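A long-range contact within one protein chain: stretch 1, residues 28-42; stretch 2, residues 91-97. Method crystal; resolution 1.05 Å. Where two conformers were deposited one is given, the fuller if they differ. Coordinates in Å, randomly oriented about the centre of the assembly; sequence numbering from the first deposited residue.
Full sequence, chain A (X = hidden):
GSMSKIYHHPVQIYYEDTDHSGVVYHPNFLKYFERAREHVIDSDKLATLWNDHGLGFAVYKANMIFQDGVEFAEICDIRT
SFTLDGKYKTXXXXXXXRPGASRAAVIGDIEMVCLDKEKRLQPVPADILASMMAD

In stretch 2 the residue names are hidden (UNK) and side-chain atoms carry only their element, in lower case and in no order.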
ATOM      1  N   ASN A  28       4.471  -6.913  -0.756  1.00  6.78           N
ATOM      2  CA  ASN A  28       5.212  -5.993   0.109  1.00  7.02           C
ATOM      3  C   ASN A  28       6.699  -6.304   0.152  1.00  7.22           C
ATOM      4  O   ASN A  28       7.490  -5.402   0.421  1.00  7.55           O
ATOM      5  CB  ASN A  28       4.627  -6.043   1.526  1.00  7.27           C
ATOM      6  CG  ASN A  28       3.228  -5.464   1.565  1.00  7.42           C
ATOM      7  OD1 ASN A  28       2.862  -4.657   0.708  1.00 10.47           O
ATOM      8  ND2 ASN A  28       2.429  -5.888   2.513  1.00  7.93           N
ATOM      9  N   PHE A  29       7.103  -7.560  -0.099  1.00  7.51           N
ATOM     10  CA  PHE A  29       8.525  -7.853  -0.054  1.00  7.28           C
ATOM     11  C   PHE A  29       9.305  -7.049  -1.066  1.00  7.46           C
ATOM     12  O   PHE A  29      10.474  -6.676  -0.810  1.00  7.76           O
ATOM     13  CB  PHE A  29       8.768  -9.353  -0.188  1.00  8.03           C
ATOM     14  CG  PHE A  29       8.233 -10.144   0.945  1.00  7.54           C
ATOM     15  CD1 PHE A  29       8.739  -9.989   2.250  1.00  9.05           C
ATOM     16  CD2 PHE A  29       7.200 -11.049   0.775  1.00  8.20           C
ATOM     17  CE1 PHE A  29       8.289 -10.742   3.284  1.00  9.15           C
ATOM     18  CE2 PHE A  29       6.733 -11.822   1.822  1.00  9.57           C
ATOM     19  CZ  PHE A  29       7.281 -11.692   3.100  1.00  9.04           C
ATOM     20  N   LEU A  30       8.737  -6.779  -2.251  1.00  7.68           N
ATOM     21  CA  LEU A  30       9.451  -5.949  -3.197  0.50  8.01           C
ATOM     22  C   LEU A  30       9.614  -4.531  -2.722  1.00  7.26           C
ATOM     23  O   LEU A  30      10.591  -3.856  -3.082  1.00  7.84           O
ATOM     24  CB  LEU A  30       8.854  -5.963  -4.608  0.50  8.44           C
ATOM     25  CG  LEU A  30       9.250  -7.123  -5.520  0.50 11.27           C
ATOM     26  CD1 LEU A  30       8.123  -7.118  -6.615  0.50 14.31           C
ATOM     27  CD2 LEU A  30      10.709  -7.062  -5.969  0.50 11.78           C
ATOM     28  N   LYS A  31       8.669  -4.041  -1.889  1.00  7.32           N
ATOM     29  CA  LYS A  31       8.864  -2.720  -1.272  0.50  7.32           C
ATOM     30  C   LYS A  31      10.108  -2.735  -0.361  1.00  7.01           C
ATOM     31  O   LYS A  31      10.905  -1.789  -0.374  1.00  7.28           O
ATOM     32  CB  LYS A  31       7.634  -2.325  -0.432  0.50  8.58           C
ATOM     33  CG  LYS A  31       6.389  -2.189  -1.228  0.50  9.92           C
ATOM     34  CD  LYS A  31       5.186  -1.862  -0.358  0.50 13.73           C
ATOM     35  CE  LYS A  31       3.908  -1.741  -1.227  0.50 19.92           C
ATOM     36  NZ  LYS A  31       2.809  -0.925  -0.583  0.50 22.73           N
ATOM     37  N   TYR A  32      10.214  -3.791   0.467  1.00  6.98           N
ATOM     38  CA  TYR A  32      11.334  -3.845   1.390  1.00  7.33           C
ATOM     39  C   TYR A  32      12.654  -3.924   0.620  1.00  6.76           C
ATOM     40  O   TYR A  32      13.640  -3.324   1.029  1.00  7.50           O
ATOM     41  CB  TYR A  32      11.225  -5.069   2.285  1.00  7.78           C
ATOM     42  CG  TYR A  32       9.885  -5.209   3.019  1.00  7.34           C
ATOM     43  CD1 TYR A  32       9.036  -4.124   3.287  1.00  7.58           C
ATOM     44  CD2 TYR A  32       9.477  -6.476   3.392  1.00  8.00           C
ATOM     45  CE1 TYR A  32       7.801  -4.345   3.871  1.00  7.78           C
ATOM     46  CE2 TYR A  32       8.241  -6.705   3.992  1.00  8.78           C
ATOM     47  CZ  TYR A  32       7.395  -5.612   4.199  1.00  7.73           C
ATOM     48  OH  TYR A  32       6.163  -5.874   4.719  1.00  9.19           O
ATOM     49  N   PHE A  33      12.659  -4.670  -0.500  1.00  6.79           N
ATOM     50  CA  PHE A  33      13.841  -4.749  -1.318  1.00  7.16           C
ATOM     51  C   PHE A  33      14.201  -3.389  -1.889  1.00  6.87           C
ATOM     52  O   PHE A  33      15.372  -3.036  -1.969  1.00  7.35           O
ATOM     53  CB  PHE A  33      13.688  -5.788  -2.391  1.00  7.32           C
ATOM     54  CG  PHE A  33      13.687  -7.220  -1.939  1.00  7.56           C
ATOM     55  CD1 PHE A  33      14.093  -7.616  -0.668  1.00  8.12           C
ATOM     56  CD2 PHE A  33      13.338  -8.229  -2.827  1.00  9.10           C
ATOM     57  CE1 PHE A  33      14.182  -8.935  -0.297  1.00  9.34           C
ATOM     58  CE2 PHE A  33      13.418  -9.574  -2.441  1.00 10.63           C
ATOM     59  CZ  PHE A  33      13.826  -9.931  -1.181  1.00 10.01           C
ATOM     60  N   GLU A  34      13.187  -2.605  -2.308  1.00  7.20           N
ATOM     61  CA  GLU A  34      13.413  -1.264  -2.810  1.00  7.55           C
ATOM     62  C   GLU A  34      14.076  -0.392  -1.731  1.00  7.25           C
ATOM     63  O   GLU A  34      15.059   0.309  -2.024  1.00  7.67           O
ATOM     64  CB  GLU A  34      12.109  -0.659  -3.318  1.00  8.07           C
ATOM     65  CG  GLU A  34      12.289   0.572  -4.166  1.00  9.56           C
ATOM     66  CD  GLU A  34      12.641   1.869  -3.390  1.00 10.60           C
ATOM     67  OE1 GLU A  34      12.181   2.056  -2.302  1.00 11.65           O
ATOM     68  OE2 GLU A  34      13.356   2.743  -3.926  1.00 14.18           O
ATOM     69  N   ARG A  35      13.554  -0.428  -0.509  1.00  6.97           N
ATOM     70  CA  ARG A  35      14.132   0.364   0.565  1.00  7.04           C
ATOM     71  C   ARG A  35      15.594   0.012   0.731  1.00  7.34           C
ATOM     72  O   ARG A  35      16.465   0.866   0.909  1.00  8.07           O
ATOM     73  CB  ARG A  35      13.412   0.098   1.888  1.00  7.39           C
ATOM     74  CG  ARG A  35      11.938   0.427   1.913  1.00  7.51           C
ATOM     75  CD  ARG A  35      11.367   0.050   3.259  1.00  7.70           C
ATOM     76  NE  ARG A  35       9.919   0.020   3.237  1.00  7.52           N
ATOM     77  CZ  ARG A  35       9.158  -0.477   4.200  1.00  7.34           C
ATOM     78  NH1 ARG A  35       9.739  -0.937   5.314  1.00  8.22           N
ATOM     79  NH2 ARG A  35       7.859  -0.574   4.023  1.00  8.83           N
ATOM     80  N   ALA A  36      15.878  -1.296   0.752  1.00  7.12           N
ATOM     81  CA  ALA A  36      17.226  -1.764   1.020  1.00  7.88           C
ATOM     82  C   ALA A  36      18.177  -1.309  -0.088  1.00  7.79           C
ATOM     83  O   ALA A  36      19.342  -0.960   0.217  1.00  8.64           O
ATOM     84  CB  ALA A  36      17.207  -3.267   1.195  1.00  8.59           C
ATOM     85  N   ARG A  37      17.761  -1.332  -1.347  1.00  7.87           N
ATOM     86  CA  ARG A  37      18.605  -0.808  -2.402  1.00  8.47           C
ATOM     87  C   ARG A  37      18.878   0.669  -2.202  1.00  8.60           C
ATOM     88  O   ARG A  37      19.997   1.132  -2.448  1.00  9.97           O
ATOM     89  CB  ARG A  37      18.025  -1.055  -3.785  1.00  8.83           C
ATOM     90  CG  ARG A  37      17.896  -2.502  -4.162  1.00  8.84           C
ATOM     91  CD  ARG A  37      17.534  -2.722  -5.630  1.00 10.03           C
ATOM     92  NE  ARG A  37      16.263  -2.089  -5.996  1.00 10.19           N
ATOM     93  CZ  ARG A  37      15.069  -2.661  -5.871  1.00  8.26           C
ATOM     94  NH1 ARG A  37      14.913  -3.866  -5.399  1.00  8.63           N
ATOM     95  NH2 ARG A  37      13.981  -1.978  -6.281  1.00  9.69           N
ATOM     96  N   GLU A  38      17.870   1.432  -1.785  1.00  8.98           N
ATOM     97  CA  GLU A  38      18.115   2.858  -1.529  1.00  9.41           C
ATOM     98  C   GLU A  38      19.189   3.081  -0.506  1.00 10.07           C
ATOM     99  O   GLU A  38      19.991   3.991  -0.648  1.00 11.63           O
ATOM    100  CB  GLU A  38      16.843   3.592  -1.100  1.00  9.63           C
ATOM    101  CG  GLU A  38      15.733   3.617  -2.129  1.00 10.30           C
ATOM    102  CD  GLU A  38      14.779   4.743  -1.884  1.00 11.00           C
ATOM    103  OE1 GLU A  38      15.117   5.746  -1.238  1.00 12.09           O
ATOM    104  OE2 GLU A  38      13.632   4.702  -2.404  1.00 13.59           O
ATOM    105  N   HIS A  39      19.209   2.263   0.541  1.00  9.90           N
ATOM    106  CA  HIS A  39      20.226   2.413   1.580  1.00 11.07           C
ATOM    107  C   HIS A  39      21.604   2.039   1.086  1.00 11.21           C
ATOM    108  O   HIS A  39      22.583   2.603   1.570  1.00 14.61           O
ATOM    109  CB  HIS A  39      19.849   1.648   2.839  1.00 11.12           C
ATOM    110  CG  HIS A  39      18.772   2.354   3.597  1.00 10.17           C
ATOM    111  ND1 HIS A  39      19.026   3.286   4.564  1.00 14.55           N
ATOM    112  CD2 HIS A  39      17.434   2.263   3.546  1.00 11.45           C
ATOM    113  CE1 HIS A  39      17.879   3.785   5.024  1.00 14.25           C
ATOM    114  NE2 HIS A  39      16.880   3.178   4.398  1.00 11.30           N
ATOM    115  N   VAL A  40      21.739   1.111   0.134  1.00 11.17           N
ATOM    116  CA  VAL A  40      23.035   0.826  -0.484  1.00 11.88           C
ATOM    117  C   VAL A  40      23.481   2.024  -1.297  1.00 12.87           C
ATOM    118  O   VAL A  40      24.658   2.447  -1.236  1.00 15.23           O
ATOM    119  CB  VAL A  40      23.002  -0.441  -1.306  1.00 11.42           C
ATOM    120  CG1 VAL A  40      24.303  -0.629  -2.072  1.00 14.04           C
ATOM    121  CG2 VAL A  40      22.706  -1.630  -0.467  1.00 12.29           C
ATOM    122  N   ILE A  41      22.579   2.588  -2.091  1.00 13.04           N
ATOM    123  CA  ILE A  41      22.902   3.657  -3.013  1.00 15.36           C
ATOM    124  C   ILE A  41      23.135   5.011  -2.336  1.00 15.16           C
ATOM    125  O   ILE A  41      24.024   5.758  -2.724  1.00 17.69           O
ATOM    126  CB  ILE A  41      21.785   3.775  -4.076  1.00 15.32           C
ATOM    127  CG1 ILE A  41      21.723   2.526  -4.966  1.00 15.26           C
ATOM    128  CG2 ILE A  41      21.970   5.067  -4.908  1.00 17.85           C
ATOM    129  CD1 ILE A  41      20.421   2.415  -5.726  1.00 17.28           C
ATOM    130  N   ASP A  42      22.348   5.287  -1.298  1.00 14.52           N
ATOM    131  CA  ASP A  42      22.205   6.529  -0.560  1.00 15.04           C
ATOM    132  C   ASP A  42      20.991   7.254  -1.125  1.00 13.11           C
ATOM    133  O   ASP A  42      20.994   7.763  -2.274  1.00 13.69           O
ATOM    134  CB  ASP A  42      23.446   7.437  -0.606  1.00 17.04           C
ATOM    135  CG  ASP A  42      23.344   8.595   0.349  0.80 18.24           C
ATOM    136  OD1 ASP A  42      24.405   9.043   0.739  0.80 27.78           O
ATOM    137  OD2 ASP A  42      22.353   9.161   0.530  0.80 25.02           O
ATOM    138  N   UNK A  91      22.766  -5.998 -11.149  1.00 14.60           N
ATOM    139  CA  UNK A  91      22.119  -7.150 -10.636  1.00 13.24           C
ATOM    140  C   UNK A  91      22.133  -7.144  -9.129  1.00 12.57           C
ATOM    141  O   UNK A  91      23.202  -6.901  -8.530  1.00 16.95           O
ATOM    142  c   UNK A  91      23.891  -9.661 -12.984  1.00 24.37           C
ATOM    143  c   UNK A  91      23.126  -8.394 -12.613  1.00 19.57           C
ATOM    144  c   UNK A  91      22.827  -8.432 -11.171  1.00 15.25           C
ATOM    145  c   UNK A  91      21.806  -8.212 -13.418  1.00 22.17           C
ATOM    146  N   UNK A  92      21.018  -7.380  -8.510  1.00 10.40           N
ATOM    147  CA  UNK A  92      20.880  -7.385  -7.072  1.00 10.41           C
ATOM    148  C   UNK A  92      20.411  -8.746  -6.623  1.00  9.92           C
ATOM    149  O   UNK A  92      19.477  -9.324  -7.220  1.00 12.74           O
ATOM    150  c   UNK A  92      21.506  -1.542  -6.404  1.00 13.80           C
ATOM    151  c   UNK A  92      21.915  -2.776  -4.358  1.00 11.82           C
ATOM    152  c   UNK A  92      20.231  -4.922  -7.018  1.00 10.50           C
ATOM    153  c   UNK A  92      20.966  -2.737  -6.935  1.00 12.42           C
ATOM    154  n   UNK A  92      20.388  -3.002  -8.134  1.00 13.07           N
ATOM    155  c   UNK A  92      19.943  -4.292  -8.184  1.00 12.27           C
ATOM    156  c   UNK A  92      22.003  -1.622  -5.124  1.00 13.19           C
ATOM    157  c   UNK A  92      20.897  -3.933  -6.205  1.00 10.81           C
ATOM    158  c   UNK A  92      19.905  -6.318  -6.621  1.00 10.74           C
ATOM    159  c   UNK A  92      21.380  -3.934  -4.878  1.00 10.45           C
ATOM    160  N   UNK A  93      21.006  -9.284  -5.563  1.00  8.96           N
ATOM    161  CA  UNK A  93      20.513 -10.433  -4.852  1.00  8.72           C
ATOM    162  C   UNK A  93      19.984  -9.923  -3.527  1.00  7.91           C
ATOM    163  O   UNK A  93      20.748  -9.302  -2.772  1.00  8.80           O
ATOM    164  n   UNK A  93      19.661 -16.943  -3.452  1.00 15.17           N
ATOM    165  c   UNK A  93      21.619 -11.474  -4.637  1.00 10.47           C
ATOM    166  c   UNK A  93      21.199 -12.631  -3.763  1.00 11.19           C
ATOM    167  n   UNK A  93      19.975 -14.731  -3.706  1.00 13.20           N
ATOM    168  n   UNK A  93      19.518 -16.053  -5.594  1.00 14.29           N
ATOM    169  c   UNK A  93      19.755 -15.910  -4.267  1.00 12.98           C
ATOM    170  c   UNK A  93      20.201 -13.509  -4.456  1.00 13.24           C
ATOM    171  N   UNK A  94      18.720 -10.179  -3.201  1.00  7.73           N
ATOM    172  CA  UNK A  94      18.122  -9.666  -2.007  1.00  7.66           C
ATOM    173  C   UNK A  94      17.361 -10.751  -1.311  1.00  7.40           C
ATOM    174  O   UNK A  94      16.664 -11.560  -1.965  1.00  8.27           O
ATOM    175  c   UNK A  94      17.243  -8.432  -2.274  1.00  8.26           C
ATOM    176  c   UNK A  94      17.280  -6.053  -3.070  1.00  7.95           C
ATOM    177  o   UNK A  94      16.608  -5.753  -4.072  1.00  8.73           O
ATOM    178  c   UNK A  94      18.014  -7.361  -3.026  1.00  8.98           C
ATOM    179  n   UNK A  94      17.341  -5.293  -1.989  1.00  8.26           N
ATOM    180  N   UNK A  95      17.450 -10.824   0.014  1.00  7.36           N
ATOM    181  CA  UNK A  95      16.832 -11.873   0.763  1.00  7.73           C
ATOM    182  C   UNK A  95      16.228 -11.338   2.044  1.00  7.53           C
ATOM    183  O   UNK A  95      16.817 -10.488   2.705  1.00  8.55           O
ATOM    184  c   UNK A  95      17.843 -12.981   1.135  1.00  8.10           C
ATOM    185  c   UNK A  95      19.455 -14.694   0.126  1.00 10.00           C
ATOM    186  c   UNK A  95      18.492 -13.581  -0.127  1.00  9.80           C
ATOM    187  o   UNK A  95      19.733 -15.026   1.316  1.00 10.96           O
ATOM    188  o   UNK A  95      19.967 -15.259  -0.877  1.00 11.62           O
ATOM    189  N   UNK A  96      15.047 -11.840   2.407  1.00  7.52           N
ATOM    190  CA  UNK A  96      14.440 -11.539   3.708  1.00  7.70           C
ATOM    191  C   UNK A  96      14.727 -12.668   4.655  1.00  7.91           C
ATOM    192  O   UNK A  96      14.379 -13.824   4.372  1.00  9.16           O
ATOM    193  c   UNK A  96      12.483 -10.433   2.516  1.00 10.17           C
ATOM    194  c   UNK A  96      12.264 -11.193   4.914  1.00 10.61           C
ATOM    195  c   UNK A  96      12.887 -11.437   3.552  1.00  8.82           C
ATOM    196  N   UNK A  97      15.341 -12.337   5.807  1.00  8.03           N
ATOM    197  CA  UNK A  97      15.642 -13.351   6.824  1.00  8.76           C
ATOM    198  C   UNK A  97      14.835 -13.021   8.094  1.00  8.77           C
ATOM    199  O   UNK A  97      14.999 -11.930   8.698  1.00  9.48           O
ATOM    200  c   UNK A  97      20.095 -17.548   5.715  1.00 10.02           C
ATOM    201  c   UNK A  97      18.608 -15.249   6.146  1.00  8.53           C
ATOM    202  c   UNK A  97      18.140 -13.558   4.781  1.00  9.08           C
ATOM    203  c   UNK A  97      17.154 -13.319   7.147  1.00  9.27           C
ATOM    204  c   UNK A  97      17.938 -13.996   6.058  1.00  8.94           C
ATOM    205  c   UNK A  97      18.752 -16.198   7.195  1.00  9.28           C
ATOM    206  c   UNK A  97      19.506 -17.315   6.955  1.00 10.09           C
ATOM    207  c   UNK A  97      19.189 -15.514   4.913  1.00  8.76           C
ATOM    208  c   UNK A  97      19.945 -16.671   4.657  1.00  9.59           C
ATOM    209  n   UNK A  97      18.908 -14.465   4.084  1.00  9.31           N
TER

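Position 91 carries four side-chain carbons, forked at the second, and no heteroatom. Its side chain is out of reach of the helix, and nothing on stretch 1 is touched. A four-carbon chain that forks one atom beyond CB is Leu 91.

At position 92 a single carbon leads into fused five- and six-membered rings holding eight carbons and one nitrogen. CD of Arg 37 lies over one face, 3.5 Å from the centroid of the five-membered ring and 6° off the normal, a CH-pi contact. CZ of Arg 37 stands 5.7 Å from the same centroid, too long for more than a weak cation-pi attraction. CG1 of Val 40 meets the ring edge, and CD1 of Ile 41 also approaches the six-membered ring. Only an indole satisfies the atom count: Trp 92. The atoms met are CZ3 of Trp 92, 3.9 Å from CG1 of Val 40, and CZ2 of Trp 92, 4.2 Å from CD1 of Ile 41.

Position 93 has three carbons, a nitrogen, then a carbon bearing two more nitrogens, and touches nothing on the helix. This guanidinium identifies Arg 93.

Position 94 has three carbons, the third carrying one oxygen and one nitrogen. The nitrogen donates to O of Phe 33 (3.0 Å, 164°), while the oxygen accepts from NH1 of Arg 37 (2.9 Å, 154°). CB sits 3.6 Å from the centroid of the Phe 33 ring, over its face. A primary amide at the end of a two-carbon linker is Gln 94.

Position 95 shows three carbons, the third with two oxygens. Its CB points away from the helix, and only its backbone N makes contact, 3.8 Å from CE1 of Phe 33. The carboxylate is that of Glu 95. OE2 of Glu 95 forms a salt bridge with NE of Arg 93 at 2.9 Å.

At position 96 one carbon bears two others. One branch carbon approaches CE1 of Phe 33 (3.6 Å) and CD1 of Phe 29 (3.8 Å). The fork at CB gives Val 96, and the branch is CG2.

Position 97 has one carbon, then fused five- and six-membered rings holding eight carbons and one nitrogen, and it misses the helix: Trp 97. Its NE1 donates to OE1 of Glu 95 at 2.9 Å.

Strand alternation explains the contact: 92, 94 and 96 point toward the helix, pairing in register with Arg 37, Phe 33 and Phe 29. The axes cross at 119° and approach to 9.2 Å, burying 495 Å², both sides summed. Apolar packing flanks Gln 94, whose amide nitrogen donates to a helix carbonyl that already accepts from N of Arg 37, and whose oxygen accepts from NH1 of Arg 37.

Stretch 2 91-97: LWRQEVW
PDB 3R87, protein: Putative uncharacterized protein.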